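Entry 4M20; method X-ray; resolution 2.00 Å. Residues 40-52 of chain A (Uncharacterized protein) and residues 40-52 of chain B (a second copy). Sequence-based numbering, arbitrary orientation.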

# COMPACT_ATOMS: atom_id res chain seq x y z
N LEU A 40 -11.48 -16.70 7.97
CA LEU A 40 -10.76 -15.72 8.77
C LEU A 40 -10.95 -14.32 8.15
O LEU A 40 -10.81 -14.14 6.95
CB LEU A 40 -9.27 -16.09 8.86
CG LEU A 40 -8.38 -15.11 9.63
CD1 LEU A 40 -8.86 -15.02 11.06
CD2 LEU A 40 -6.88 -15.49 9.56
N HIS A 41 -11.33 -13.35 8.97
CA HIS A 41 -11.52 -11.96 8.51
C HIS A 41 -10.15 -11.40 8.12
O HIS A 41 -9.19 -11.58 8.86
CB HIS A 41 -12.17 -11.13 9.62
CG HIS A 41 -12.73 -9.81 9.19
ND1 HIS A 41 -11.95 -8.76 8.76
CD2 HIS A 41 -14.01 -9.35 9.16
CE1 HIS A 41 -12.71 -7.72 8.48
NE2 HIS A 41 -13.97 -8.05 8.72
N GLY A 42 -10.06 -10.76 6.95
CA GLY A 42 -8.80 -10.20 6.48
C GLY A 42 -8.24 -9.21 7.49
O GLY A 42 -7.03 -9.12 7.70
N GLY A 43 -9.14 -8.46 8.11
CA GLY A 43 -8.75 -7.48 9.11
C GLY A 43 -8.11 -8.08 10.35
O GLY A 43 -7.28 -7.43 11.00
N ALA A 44 -8.52 -9.30 10.71
CA ALA A 44 -7.97 -9.96 11.89
C ALA A 44 -6.54 -10.36 11.62
O ALA A 44 -5.65 -10.24 12.47
CB ALA A 44 -8.81 -11.17 12.27
N SER A 45 -6.34 -10.86 10.41
CA SER A 45 -5.00 -11.18 9.91
C SER A 45 -4.09 -9.93 9.92
O SER A 45 -2.94 -9.95 10.41
CB SER A 45 -5.13 -11.78 8.51
OG SER A 45 -3.89 -12.23 8.01
N ILE A 46 -4.61 -8.82 9.39
CA ILE A 46 -3.82 -7.59 9.38
C ILE A 46 -3.51 -7.15 10.82
O ILE A 46 -2.38 -6.72 11.13
CB ILE A 46 -4.56 -6.48 8.60
CG1 ILE A 46 -4.67 -6.90 7.11
CG2 ILE A 46 -3.83 -5.14 8.72
CD1 ILE A 46 -5.61 -6.02 6.28
N ALA A 47 -4.47 -7.29 11.72
CA ALA A 47 -4.26 -6.89 13.12
C ALA A 47 -3.15 -7.72 13.76
O ALA A 47 -2.33 -7.22 14.53
CB ALA A 47 -5.55 -7.04 13.90
N LEU A 48 -3.14 -9.01 13.45
CA LEU A 48 -2.05 -9.88 13.91
C LEU A 48 -0.68 -9.38 13.39
O LEU A 48 0.28 -9.24 14.15
CB LEU A 48 -2.33 -11.30 13.45
CG LEU A 48 -1.32 -12.41 13.78
CD1 LEU A 48 -1.27 -12.65 15.27
CD2 LEU A 48 -1.71 -13.68 13.04
N GLY A 49 -0.61 -9.07 12.10
CA GLY A 49 0.61 -8.49 11.52
C GLY A 49 1.09 -7.19 12.17
O GLY A 49 2.29 -7.01 12.46
N GLU A 50 0.15 -6.26 12.38
CA GLU A 50 0.51 -4.96 12.92
C GLU A 50 0.99 -5.15 14.36
O GLU A 50 1.93 -4.47 14.80
CB GLU A 50 -0.67 -3.96 12.84
CG GLU A 50 -0.34 -2.64 13.53
CD GLU A 50 -1.06 -1.42 12.98
OE1 GLU A 50 -1.88 -1.54 12.03
OE2 GLU A 50 -0.79 -0.32 13.50
N THR A 51 0.36 -6.09 15.08
CA THR A 51 0.81 -6.45 16.42
C THR A 51 2.27 -6.94 16.39
O THR A 51 3.10 -6.51 17.20
CB THR A 51 -0.05 -7.59 16.99
OG1 THR A 51 -1.43 -7.19 17.02
CG2 THR A 51 0.41 -7.97 18.40
N ALA A 52 2.58 -7.83 15.45
CA ALA A 52 3.93 -8.38 15.37
C ALA A 52 5.00 -7.32 15.09
O ALA A 52 6.05 -7.29 15.75
CB ALA A 52 3.99 -9.49 14.30
N LEU B 40 -6.77 2.69 20.81
CA LEU B 40 -7.35 1.85 19.77
C LEU B 40 -6.23 1.23 18.94
O LEU B 40 -5.34 1.93 18.49
CB LEU B 40 -8.26 2.67 18.84
CG LEU B 40 -8.89 1.93 17.66
CD1 LEU B 40 -9.80 0.79 18.15
CD2 LEU B 40 -9.66 2.89 16.75
N HIS B 41 -6.28 -0.09 18.80
CA HIS B 41 -5.29 -0.85 18.03
C HIS B 41 -5.46 -0.52 16.54
O HIS B 41 -6.58 -0.54 16.04
CB HIS B 41 -5.48 -2.33 18.33
CG HIS B 41 -4.37 -3.22 17.86
ND1 HIS B 41 -4.09 -3.42 16.53
CD2 HIS B 41 -3.50 -4.00 18.55
CE1 HIS B 41 -3.09 -4.28 16.42
NE2 HIS B 41 -2.70 -4.64 17.63
N GLY B 42 -4.35 -0.24 15.85
CA GLY B 42 -4.39 0.13 14.45
C GLY B 42 -5.05 -0.94 13.60
O GLY B 42 -5.75 -0.64 12.63
N GLY B 43 -4.79 -2.19 13.96
CA GLY B 43 -5.36 -3.32 13.27
C GLY B 43 -6.87 -3.38 13.39
O GLY B 43 -7.56 -3.82 12.47
N ALA B 44 -7.41 -2.93 14.52
CA ALA B 44 -8.86 -2.97 14.69
C ALA B 44 -9.47 -1.93 13.79
O ALA B 44 -10.53 -2.14 13.18
CB ALA B 44 -9.25 -2.74 16.15
N SER B 45 -8.80 -0.78 13.70
CA SER B 45 -9.25 0.30 12.82
C SER B 45 -9.29 -0.21 11.37
O SER B 45 -10.32 -0.10 10.63
CB SER B 45 -8.33 1.52 12.98
OG SER B 45 -8.82 2.61 12.26
N ILE B 46 -8.18 -0.84 10.97
CA ILE B 46 -8.13 -1.37 9.62
C ILE B 46 -9.22 -2.44 9.38
O ILE B 46 -9.84 -2.46 8.32
CB ILE B 46 -6.72 -1.92 9.31
CG1 ILE B 46 -5.71 -0.75 9.27
CG2 ILE B 46 -6.70 -2.63 7.96
CD1 ILE B 46 -4.24 -1.16 9.20
N ALA B 47 -9.47 -3.27 10.37
CA ALA B 47 -10.50 -4.31 10.24
C ALA B 47 -11.90 -3.72 10.06
O ALA B 47 -12.73 -4.23 9.27
CB ALA B 47 -10.47 -5.21 11.44
N LEU B 48 -12.17 -2.65 10.79
CA LEU B 48 -13.42 -1.89 10.60
C LEU B 48 -13.52 -1.42 9.15
O LEU B 48 -14.55 -1.58 8.46
CB LEU B 48 -13.43 -0.69 11.57
CG LEU B 48 -14.62 0.27 11.47
CD1 LEU B 48 -15.87 -0.47 11.89
CD2 LEU B 48 -14.36 1.47 12.37
N GLY B 49 -12.41 -0.87 8.64
CA GLY B 49 -12.40 -0.44 7.26
C GLY B 49 -12.68 -1.54 6.23
O GLY B 49 -13.49 -1.36 5.30
N GLU B 50 -12.00 -2.68 6.41
CA GLU B 50 -12.13 -3.79 5.49
C GLU B 50 -13.55 -4.34 5.52
O GLU B 50 -14.11 -4.68 4.48
CB GLU B 50 -11.12 -4.91 5.79
CG GLU B 50 -11.39 -6.15 4.92
CD GLU B 50 -10.17 -7.04 4.65
OE1 GLU B 50 -9.05 -6.74 5.13
OE2 GLU B 50 -10.35 -8.05 3.95
N THR B 51 -14.14 -4.37 6.72
CA THR B 51 -15.55 -4.75 6.87
C THR B 51 -16.46 -3.80 6.08
O THR B 51 -17.35 -4.25 5.35
CB THR B 51 -16.00 -4.71 8.34
OG1 THR B 51 -15.14 -5.55 9.12
CG2 THR B 51 -17.46 -5.16 8.49
N ALA B 52 -16.22 -2.49 6.20
CA ALA B 52 -17.07 -1.54 5.50
C ALA B 52 -17.01 -1.74 4.00
O ALA B 52 -18.06 -1.77 3.31
CB ALA B 52 -16.67 -0.09 5.85

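What links the two antiparallel helices through their polar side chains? The histidine before each helix donates to a threonine of the other chain: His A41 NE2 to Thr B51 OG1 at 2.8 Å, and His B41 NE2 to Thr A51 OG1 at 2.9 Å. Each threonine hydroxyl passes its own proton back along its helix, Thr A51 OG1 to Ala A47 O (2.6 Å) and Thr B51 OG1 to Ala B47 O (2.8 Å), so it accepts and donates at once.

How is the rest of the imidazole satisfied? Its other nitrogen caps its own helix: Gly A43 N donates to His A41 ND1, and Gly B43 N to His B41 ND1, both at 2.9 Å. With ND1 accepting and NE2 donating, both ring nitrogens are used.

Why can the backbones come so close? Gly A43 and Gly B43 lack side chains where a CB would point toward the partner and clash with Ala B47 or Ala A47. This leaves room for Ala A47 CA to lie 3.7 Å from Gly B43 CA, with the helix axes 7.9 Å apart at closest approach.

What fills the remaining space? Ile A46 CG2 meets Ile B46 CG2 at 3.9 Å, an apolar contact. Each buried glutamate extends over the opposing glycines; Glu A50 OE1 and Glu B50 OE1 find hydrogen bonds elsewhere in the structure.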